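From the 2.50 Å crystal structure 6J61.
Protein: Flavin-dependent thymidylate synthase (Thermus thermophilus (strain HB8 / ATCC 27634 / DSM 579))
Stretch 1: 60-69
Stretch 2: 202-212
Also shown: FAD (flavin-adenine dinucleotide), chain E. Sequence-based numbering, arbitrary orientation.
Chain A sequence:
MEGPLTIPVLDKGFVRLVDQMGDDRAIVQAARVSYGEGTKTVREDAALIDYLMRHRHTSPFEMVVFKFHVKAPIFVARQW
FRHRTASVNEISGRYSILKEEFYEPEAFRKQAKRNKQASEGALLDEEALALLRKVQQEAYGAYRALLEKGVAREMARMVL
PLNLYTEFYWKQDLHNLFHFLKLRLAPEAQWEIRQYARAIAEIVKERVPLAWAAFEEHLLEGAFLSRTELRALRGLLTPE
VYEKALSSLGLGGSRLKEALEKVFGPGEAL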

# COMPACT_ATOMS: atom_id res chain seq x y z
N PRO A 60 0.37 -7.61 14.57
CA PRO A 60 -0.59 -7.51 15.67
C PRO A 60 -1.09 -6.10 15.90
O PRO A 60 -2.28 -5.89 16.19
CB PRO A 60 0.19 -8.06 16.85
CG PRO A 60 1.02 -9.13 16.20
CD PRO A 60 1.54 -8.41 14.96
N PHE A 61 -0.19 -5.13 15.76
CA PHE A 61 -0.54 -3.73 15.96
C PHE A 61 -1.43 -3.17 14.84
O PHE A 61 -2.05 -2.12 14.99
CB PHE A 61 0.73 -2.89 16.10
CG PHE A 61 1.52 -3.21 17.34
CD1 PHE A 61 2.41 -4.28 17.34
CD2 PHE A 61 1.35 -2.47 18.50
CE1 PHE A 61 3.12 -4.61 18.50
CE2 PHE A 61 2.06 -2.79 19.66
CZ PHE A 61 2.94 -3.86 19.66
N GLU A 62 -1.48 -3.86 13.71
CA GLU A 62 -2.32 -3.40 12.62
C GLU A 62 -3.77 -3.83 12.83
O GLU A 62 -4.65 -3.41 12.08
CB GLU A 62 -1.83 -3.95 11.29
CG GLU A 62 -0.87 -3.05 10.55
CD GLU A 62 -0.34 -3.72 9.30
OE1 GLU A 62 0.58 -4.54 9.41
OE2 GLU A 62 -0.86 -3.43 8.20
N MET A 63 -4.01 -4.66 13.86
CA MET A 63 -5.35 -5.13 14.14
C MET A 63 -6.16 -4.12 14.93
O MET A 63 -7.32 -4.37 15.27
CB MET A 63 -5.33 -6.46 14.89
CG MET A 63 -4.80 -7.64 14.07
SD MET A 63 -5.48 -7.67 12.40
CE MET A 63 -4.57 -9.00 11.62
N VAL A 64 -5.55 -2.98 15.23
CA VAL A 64 -6.20 -1.90 15.96
C VAL A 64 -6.32 -0.72 15.00
O VAL A 64 -5.35 -0.36 14.33
CB VAL A 64 -5.37 -1.49 17.20
CG1 VAL A 64 -5.89 -0.18 17.79
CG2 VAL A 64 -5.42 -2.61 18.24
N VAL A 65 -7.50 -0.10 14.91
CA VAL A 65 -7.68 1.02 13.98
C VAL A 65 -8.37 2.23 14.60
O VAL A 65 -9.27 2.10 15.42
CB VAL A 65 -8.49 0.57 12.72
CG1 VAL A 65 -8.66 1.74 11.75
CG2 VAL A 65 -7.79 -0.58 12.04
N PHE A 66 -7.91 3.42 14.21
CA PHE A 66 -8.48 4.68 14.68
C PHE A 66 -8.99 5.49 13.49
O PHE A 66 -8.40 5.47 12.41
CB PHE A 66 -7.43 5.51 15.45
CG PHE A 66 -7.09 4.97 16.81
CD1 PHE A 66 -6.36 3.79 16.94
CD2 PHE A 66 -7.52 5.62 17.96
CE1 PHE A 66 -6.07 3.27 18.21
CE2 PHE A 66 -7.23 5.10 19.22
CZ PHE A 66 -6.51 3.93 19.35
N LYS A 67 -10.10 6.19 13.70
CA LYS A 67 -10.70 7.01 12.67
C LYS A 67 -10.96 8.39 13.26
O LYS A 67 -11.70 8.52 14.24
CB LYS A 67 -12.00 6.36 12.18
CG LYS A 67 -12.70 7.11 11.06
CD LYS A 67 -13.63 6.21 10.24
CE LYS A 67 -14.78 5.63 11.06
NZ LYS A 67 -15.76 4.88 10.21
N PHE A 68 -10.35 9.42 12.69
CA PHE A 68 -10.52 10.77 13.21
C PHE A 68 -11.21 11.75 12.26
O PHE A 68 -11.27 11.54 11.05
CB PHE A 68 -9.16 11.39 13.59
CG PHE A 68 -8.37 10.58 14.59
CD1 PHE A 68 -7.60 9.49 14.18
CD2 PHE A 68 -8.36 10.94 15.94
CE1 PHE A 68 -6.84 8.78 15.09
CE2 PHE A 68 -7.59 10.22 16.86
CZ PHE A 68 -6.83 9.14 16.43
N HIS A 69 -11.71 12.83 12.85
CA HIS A 69 -12.37 13.92 12.14
C HIS A 69 -11.39 15.06 12.43
O HIS A 69 -11.25 15.51 13.57
CB HIS A 69 -13.74 14.21 12.77
CG HIS A 69 -14.48 15.34 12.13
ND1 HIS A 69 -15.73 15.75 12.57
CD2 HIS A 69 -14.16 16.16 11.10
CE1 HIS A 69 -16.14 16.77 11.83
NE2 HIS A 69 -15.21 17.04 10.94
PA FAD E . 5.76 -4.55 4.21
O1A FAD E . 4.73 -5.62 4.07
O2A FAD E . 6.61 -4.45 2.84
O5B FAD E . 5.01 -3.17 4.49
C5B FAD E . 5.98 -2.18 4.83
C4B FAD E . 5.25 -1.01 5.50
O4B FAD E . 4.27 -0.46 4.58
C3B FAD E . 4.49 -1.48 6.72
O3B FAD E . 5.27 -1.42 7.91
C2B FAD E . 3.28 -0.56 6.75
O2B FAD E . 3.61 0.65 7.44
C1B FAD E . 2.98 -0.33 5.25
N9A FAD E . 2.00 -1.30 4.68
C8A FAD E . 2.22 -2.20 3.67
N7A FAD E . 1.16 -2.90 3.42
C5A FAD E . 0.16 -2.50 4.24
C6A FAD E . -1.19 -2.88 4.42
N6A FAD E . -1.75 -3.88 3.64
N1A FAD E . -1.93 -2.25 5.38
C2A FAD E . -1.40 -1.28 6.15
N3A FAD E . -0.13 -0.89 6.00
C4A FAD E . 0.68 -1.47 5.07
N1 FAD E . 4.00 -12.59 10.73
C2 FAD E . 3.02 -13.47 10.98
O2 FAD E . 2.09 -13.55 10.18
N3 FAD E . 3.02 -14.28 12.07
C4 FAD E . 4.02 -14.25 13.01
O4 FAD E . 4.00 -14.98 13.99
C4X FAD E . 5.14 -13.28 12.79
N5 FAD E . 6.16 -13.15 13.63
C5X FAD E . 7.17 -12.26 13.40
C6 FAD E . 8.25 -12.15 14.34
C7 FAD E . 9.29 -11.24 14.12
C7M FAD E . 10.41 -11.16 15.14
C8 FAD E . 9.29 -10.40 12.96
C8M FAD E . 10.40 -9.41 12.71
C9 FAD E . 8.24 -10.48 12.02
C9A FAD E . 7.16 -11.41 12.22
N10 FAD E . 6.07 -11.52 11.29
C10 FAD E . 5.05 -12.44 11.55
C1' FAD E . 5.99 -10.71 10.07
C2' FAD E . 5.42 -9.30 10.30
O2' FAD E . 4.22 -9.37 11.08
C3' FAD E . 5.15 -8.61 8.94
O3' FAD E . 4.11 -9.29 8.22
C4' FAD E . 6.44 -8.59 8.06
O4' FAD E . 7.61 -8.40 8.87
C5' FAD E . 6.34 -7.46 7.05
O5' FAD E . 6.70 -6.25 7.71
P FAD E . 6.07 -5.02 6.91
O1P FAD E . 4.60 -5.20 6.80
O2P FAD E . 6.41 -3.68 7.73
O3P FAD E . 6.80 -4.92 5.43
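Stretch 2 202-212: EIVKERVPLAW

Stretch 2, two helical segments joined at V208, packs against a strand and the loop or turn residues before it. Residues 202-207 form the end of a helix that begins earlier in the chain. V208 then leaves helical geometry (phi/psi -129/61) and also serves as the N-cap of a second helix, which runs from 209 through 212 and beyond. The backbone bonds agree: V208 N donates to V204 O at 2.8 Å in the first helix, and W212 N donates to V208 O at 2.8 Å in the second. The axes of strand 65-69 and helix 202-207 approach to 11.3 Å, and their N-to-C directions differ by 142°, so the helix runs obliquely antiparallel to the strand. The CA register confirms this order, since F61 lies nearest A211 (8.3 Å between CA atoms), V64 nearest V208 (9.2 Å, CA to CA) and F66 nearest V204 (8.7 Å, CA to CA).

Along stretch 1, residues 60-62 have helical phi/psi without the regular bonds, and M63 N donates to P60 O at 3.2 Å. F61 points its CA-to-CB bond sideways, yet with chi1 at -65° (m) the end of its side chain comes nearer the helix: CE2 of F61 lies 4.2 Å from CB of A211, which meets the ring at its edge. E62 is out of reach of stretch 2; its OE2 approaches C2A of FAD at 3.0 Å.

From V64 onward the extended backbone makes the side chains alternate. V64, F66 and F68 direct CA-to-CB toward stretch 2, whereas V65, K67 and H69 make no contact with it. V64 contributes a loose apolar contact, CG1 to CG1 of V208 at 4.4 Å. F66 has the largest covered area in either stretch, 73 Å², because its ring meets three residues of stretch 2. CG2 of V204 lies over one face, 4.4 Å from CE2 of F66; CB of R207 approaches the ring edge, 3.9 Å from the same CE2; and CG2 of V208 stands 4.2 Å from CZ of F66. F68 reaches farther back along the helix, where its CE2 lies 3.7 Å from CD1 of I203, again at the ring edge.

No hydrogen bond crosses between the stretches. The closest pairs are all carbon to carbon between side chains, so the 308 Å² buried, summed over both sides, is side-chain packing, predominantly apolar.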

# COMPACT_ATOMS: atom_id res chain seq x y z
N GLU A 202 -2.15 12.10 22.44
CA GLU A 202 -2.90 12.11 23.68
C GLU A 202 -4.07 11.12 23.62
O GLU A 202 -4.27 10.34 24.55
CB GLU A 202 -3.44 13.51 23.95
CG GLU A 202 -3.60 13.81 25.42
CD GLU A 202 -2.27 13.73 26.17
OE1 GLU A 202 -1.36 14.53 25.85
OE2 GLU A 202 -2.15 12.85 27.06
N ILE A 203 -4.82 11.14 22.52
CA ILE A 203 -5.95 10.24 22.40
C ILE A 203 -5.51 8.79 22.39
O ILE A 203 -6.15 7.94 23.00
CB ILE A 203 -6.78 10.52 21.13
CG1 ILE A 203 -7.29 11.96 21.16
CG2 ILE A 203 -7.96 9.59 21.06
CD1 ILE A 203 -7.99 12.35 19.89
N VAL A 204 -4.41 8.50 21.71
CA VAL A 204 -3.93 7.12 21.64
C VAL A 204 -3.42 6.65 23.00
O VAL A 204 -3.67 5.51 23.41
CB VAL A 204 -2.82 6.98 20.55
CG1 VAL A 204 -2.20 5.59 20.58
CG2 VAL A 204 -3.43 7.22 19.18
N LYS A 205 -2.72 7.53 23.72
CA LYS A 205 -2.20 7.19 25.04
C LYS A 205 -3.31 6.72 25.99
O LYS A 205 -3.13 5.75 26.72
CB LYS A 205 -1.47 8.39 25.63
CG LYS A 205 -0.84 8.12 26.98
CD LYS A 205 -0.06 9.34 27.46
CE LYS A 205 0.58 9.11 28.83
NZ LYS A 205 1.45 10.26 29.24
N GLU A 206 -4.45 7.40 25.97
CA GLU A 206 -5.57 6.99 26.82
C GLU A 206 -6.26 5.72 26.34
O GLU A 206 -6.65 4.89 27.15
CB GLU A 206 -6.61 8.12 26.93
CG GLU A 206 -6.48 8.99 28.19
CD GLU A 206 -7.01 8.30 29.46
OE1 GLU A 206 -8.23 8.03 29.54
OE2 GLU A 206 -6.20 8.05 30.38
N ARG A 207 -6.39 5.56 25.02
CA ARG A 207 -7.08 4.39 24.45
C ARG A 207 -6.29 3.07 24.39
O ARG A 207 -6.88 2.02 24.59
CB ARG A 207 -7.58 4.74 23.05
CG ARG A 207 -8.09 6.16 22.91
CD ARG A 207 -9.30 6.46 23.77
NE ARG A 207 -10.43 5.64 23.38
CZ ARG A 207 -11.70 5.97 23.61
NH1 ARG A 207 -11.99 7.11 24.22
NH2 ARG A 207 -12.68 5.17 23.22
N VAL A 208 -5.00 3.12 24.08
CA VAL A 208 -4.19 1.90 24.07
C VAL A 208 -2.94 2.12 24.91
O VAL A 208 -1.81 2.03 24.42
CB VAL A 208 -3.79 1.46 22.63
CG1 VAL A 208 -4.96 0.78 21.98
CG2 VAL A 208 -3.34 2.66 21.79
N PRO A 209 -3.13 2.39 26.22
CA PRO A 209 -2.03 2.63 27.16
C PRO A 209 -0.86 1.63 27.18
O PRO A 209 0.29 2.03 27.33
CB PRO A 209 -2.75 2.75 28.51
CG PRO A 209 -4.01 1.95 28.32
CD PRO A 209 -4.42 2.36 26.93
N LEU A 210 -1.13 0.34 27.03
CA LEU A 210 -0.01 -0.60 27.03
C LEU A 210 0.82 -0.40 25.77
O LEU A 210 2.03 -0.18 25.83
CB LEU A 210 -0.50 -2.05 27.13
CG LEU A 210 -1.21 -2.45 28.43
CD1 LEU A 210 -1.38 -3.97 28.46
CD2 LEU A 210 -0.39 -1.99 29.64
N ALA A 211 0.16 -0.48 24.61
CA ALA A 211 0.86 -0.31 23.35
C ALA A 211 1.61 1.02 23.37
O ALA A 211 2.77 1.10 22.93
CB ALA A 211 -0.13 -0.32 22.20
N TRP A 212 0.96 2.05 23.88
CA TRP A 212 1.58 3.35 23.95
C TRP A 212 2.81 3.31 24.87
O TRP A 212 3.82 3.97 24.60
CB TRP A 212 0.59 4.41 24.44
CG TRP A 212 1.28 5.72 24.63
CD1 TRP A 212 1.95 6.14 25.75
CD2 TRP A 212 1.49 6.73 23.64
NE1 TRP A 212 2.59 7.33 25.50
CE2 TRP A 212 2.32 7.71 24.21
CE3 TRP A 212 1.07 6.88 22.31
CZ2 TRP A 212 2.74 8.84 23.50
CZ3 TRP A 212 1.49 8.01 21.61
CH2 TRP A 212 2.31 8.97 22.21